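Local coordinates for geranylgeranyl pyrophosphate synthase (Geoglobus acetivorans, PDB 5JFQ), which builds geranylgeranyl pyrophosphate, with some farnesyl pyrophosphate, by adding isopentenyl diphosphate units to dimethylallyl diphosphate in a magnesium-dependent reaction, at residues 151-156 with 169-174. Residues are numbered along the deposited sequence; the frame is centred on the assembly and turned at random.
Sequences QFMDMS and LEMVRK
Two consecutive helices of the all-helical prenyl synthase fold, 130-159 and 165-190, meet here through M153, D154 and M171. Joined by the short link 160-164, they run roughly antiparallel, at 142° between the axes of the two segments. The axes come within 8.9 Å. M153 and M171 face each other, with their CA atoms 6.1 Å apart. The two side chains interlock. M153 has CG anti to its carbonyl carbon (chi1 -83°). The bend at chi3 (64°) then places its CE against M171. This CE lies 3.5 Å from M171 CA and also touches M171 CB. M171 CG sits 3.5 Å from the backbone N of D154 and also packs on M153 CB. The chain then bends at chi2 and chi3 and passes D154 obliquely. M171 SD is 3.7 Å from D154 CB, and M171 CE approaches D154 OD1. K174 crosses M153 at about a right angle, with K174 CD 4.2 Å from M153 SD. Within helix 165-190, K174 probably pairs with E170, though the place of E170 OE2 is uncertain. R173 forms a salt bridge with E146. P29 of the second subunit packs on M153. The M171 side chain is about 4 Å from that of K175, which probably binds dimethylallyl diphosphate, and D154 is near D88, a probable magnesium ligand. An alanine in place of M171 would keep the touch of CB on M153 CE, but without CG, SD and CE a gap would probably open beside the D154 side chain and M153 CB. No hydrogen bond links the two segments. Their contact therefore rests on dispersion between the two thioether chains, and on M171 lying against the D154 side chain.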
loop_
_atom_site.group_PDB
_atom_site.type_symbol
_atom_site.label_atom_id
_atom_site.label_comp_id
_atom_site.label_asym_id
_atom_site.label_seq_id
_atom_site.Cartn_x
_atom_site.Cartn_y
_atom_site.Cartn_z
ATOM N N GLN B 151 11.250 8.484 1.433
ATOM C CA GLN B 151 11.443 8.496 -0.013
ATOM C C GLN B 151 11.056 9.844 -0.606
ATOM O O GLN B 151 11.720 10.345 -1.521
ATOM C CB GLN B 151 10.642 7.367 -0.664
ATOM C CG GLN B 151 10.660 7.365 -2.204
ATOM C CD GLN B 151 12.051 7.119 -2.805
ATOM O OE1 GLN B 151 13.018 6.850 -2.090
ATOM N NE2 GLN B 151 12.148 7.213 -4.133
ATOM N N PHE B 152 9.995 10.455 -0.090
ATOM C CA PHE B 152 9.653 11.797 -0.540
ATOM C C PHE B 152 10.717 12.810 -0.122
ATOM O O PHE B 152 10.996 13.762 -0.855
ATOM C CB PHE B 152 8.286 12.174 0.010
ATOM C CG PHE B 152 7.809 13.510 -0.419
ATOM C CD1 PHE B 152 7.150 13.664 -1.622
ATOM C CD2 PHE B 152 7.998 14.615 0.389
ATOM C CE1 PHE B 152 6.705 14.908 -2.019
ATOM C CE2 PHE B 152 7.551 15.853 0.004
ATOM C CZ PHE B 152 6.909 16.005 -1.199
ATOM N N MET B 153 11.330 12.615 1.043
ATOM C CA MET B 153 12.411 13.502 1.454
ATOM C C MET B 153 13.636 13.323 0.561
ATOM O O MET B 153 14.174 14.299 0.028
ATOM C CB MET B 153 12.762 13.253 2.920
ATOM C CG MET B 153 11.842 13.980 3.874
ATOM S SD MET B 153 11.897 13.346 5.560
ATOM C CE MET B 153 13.585 13.714 5.997
ATOM N N ASP B 154 14.075 12.072 0.379
ATOM C CA ASP B 154 15.233 11.776 -0.461
ATOM C C ASP B 154 15.085 12.386 -1.843
ATOM O O ASP B 154 16.026 12.988 -2.371
ATOM C CB ASP B 154 15.409 10.264 -0.571
ATOM C CG ASP B 154 16.782 9.873 -1.008
ATOM O OD1 ASP B 154 17.720 10.640 -0.714
ATOM O OD2 ASP B 154 16.930 8.793 -1.615
ATOM N N MET B 155 13.910 12.235 -2.448
ATOM C CA MET B 155 13.712 12.750 -3.794
ATOM C C MET B 155 13.619 14.263 -3.790
ATOM O O MET B 155 14.126 14.920 -4.707
ATOM C CB MET B 155 12.467 12.135 -4.412
ATOM C CG MET B 155 12.573 10.640 -4.609
ATOM S SD MET B 155 11.201 10.044 -5.596
ATOM C CE MET B 155 9.831 10.833 -4.749
ATOM N N SER B 156 12.983 14.837 -2.765
ATOM C CA SER B 156 13.005 16.289 -2.614
ATOM C C SER B 156 14.432 16.822 -2.517
ATOM O O SER B 156 14.712 17.925 -2.995
ATOM C CB SER B 156 12.216 16.705 -1.379
ATOM O OG SER B 156 12.991 16.506 -0.202
ATOM N N LEU B 169 20.101 12.895 7.555
ATOM C CA LEU B 169 20.144 11.742 8.440
ATOM C C LEU B 169 18.768 11.405 8.985
ATOM O O LEU B 169 18.500 10.241 9.309
ATOM C CB LEU B 169 21.138 11.974 9.579
ATOM C CG LEU B 169 22.613 11.741 9.237
ATOM C CD1 LEU B 169 23.469 11.991 10.451
ATOM C CD2 LEU B 169 22.859 10.340 8.690
ATOM N N GLU B 170 17.882 12.397 9.094
ATOM C CA GLU B 170 16.494 12.071 9.388
ATOM C C GLU B 170 15.859 11.328 8.221
ATOM O O GLU B 170 15.039 10.422 8.429
ATOM C CB GLU B 170 15.702 13.334 9.730
ATOM C CG GLU B 170 14.293 13.038 10.238
ATOM C CD GLU B 170 14.276 11.955 11.314
ATOM O OE1 GLU B 170 15.191 11.947 12.169
ATOM O OE2 GLU B 170 13.353 11.109 11.301
ATOM N N MET B 171 16.261 11.666 6.992
ATOM C CA MET B 171 15.751 10.959 5.826
ATOM C C MET B 171 16.217 9.515 5.816
ATOM O O MET B 171 15.431 8.611 5.527
ATOM C CB MET B 171 16.176 11.669 4.542
ATOM C CG MET B 171 15.707 10.975 3.285
ATOM S SD MET B 171 16.804 9.651 2.763
ATOM C CE MET B 171 18.330 10.566 2.449
ATOM N N VAL B 172 17.500 9.278 6.094
ATOM C CA VAL B 172 17.985 7.902 6.085
ATOM C C VAL B 172 17.324 7.108 7.203
ATOM O O VAL B 172 17.015 5.918 7.037
ATOM C CB VAL B 172 19.525 7.848 6.169
ATOM C CG1 VAL B 172 20.012 8.339 7.499
ATOM C CG2 VAL B 172 19.992 6.431 5.991
ATOM N N ARG B 173 17.059 7.758 8.337
ATOM C CA ARG B 173 16.396 7.082 9.443
ATOM C C ARG B 173 15.028 6.558 9.017
ATOM O O ARG B 173 14.667 5.412 9.323
ATOM C CB ARG B 173 16.283 8.043 10.631
ATOM C CG ARG B 173 15.488 7.522 11.803
ATOM C CD ARG B 173 14.892 8.663 12.609
ATOM N NE ARG B 173 13.693 8.201 13.285
ATOM C CZ ARG B 173 12.455 8.499 12.910
ATOM N NH1 ARG B 173 12.251 9.293 11.870
ATOM N NH2 ARG B 173 11.420 8.010 13.587
ATOM N N LYS B 174 14.266 7.378 8.287
ATOM C CA LYS B 174 12.967 6.959 7.776
ATOM C C LYS B 174 13.109 6.021 6.578
ATOM O O LYS B 174 12.436 4.986 6.513
ATOM C CB LYS B 174 12.137 8.177 7.382
ATOM C CG LYS B 174 11.719 9.098 8.502
ATOM C CD LYS B 174 10.738 10.121 7.936
ATOM C CE LYS B 174 10.165 11.048 8.990
ATOM N NZ LYS B 174 11.136 12.076 9.459
#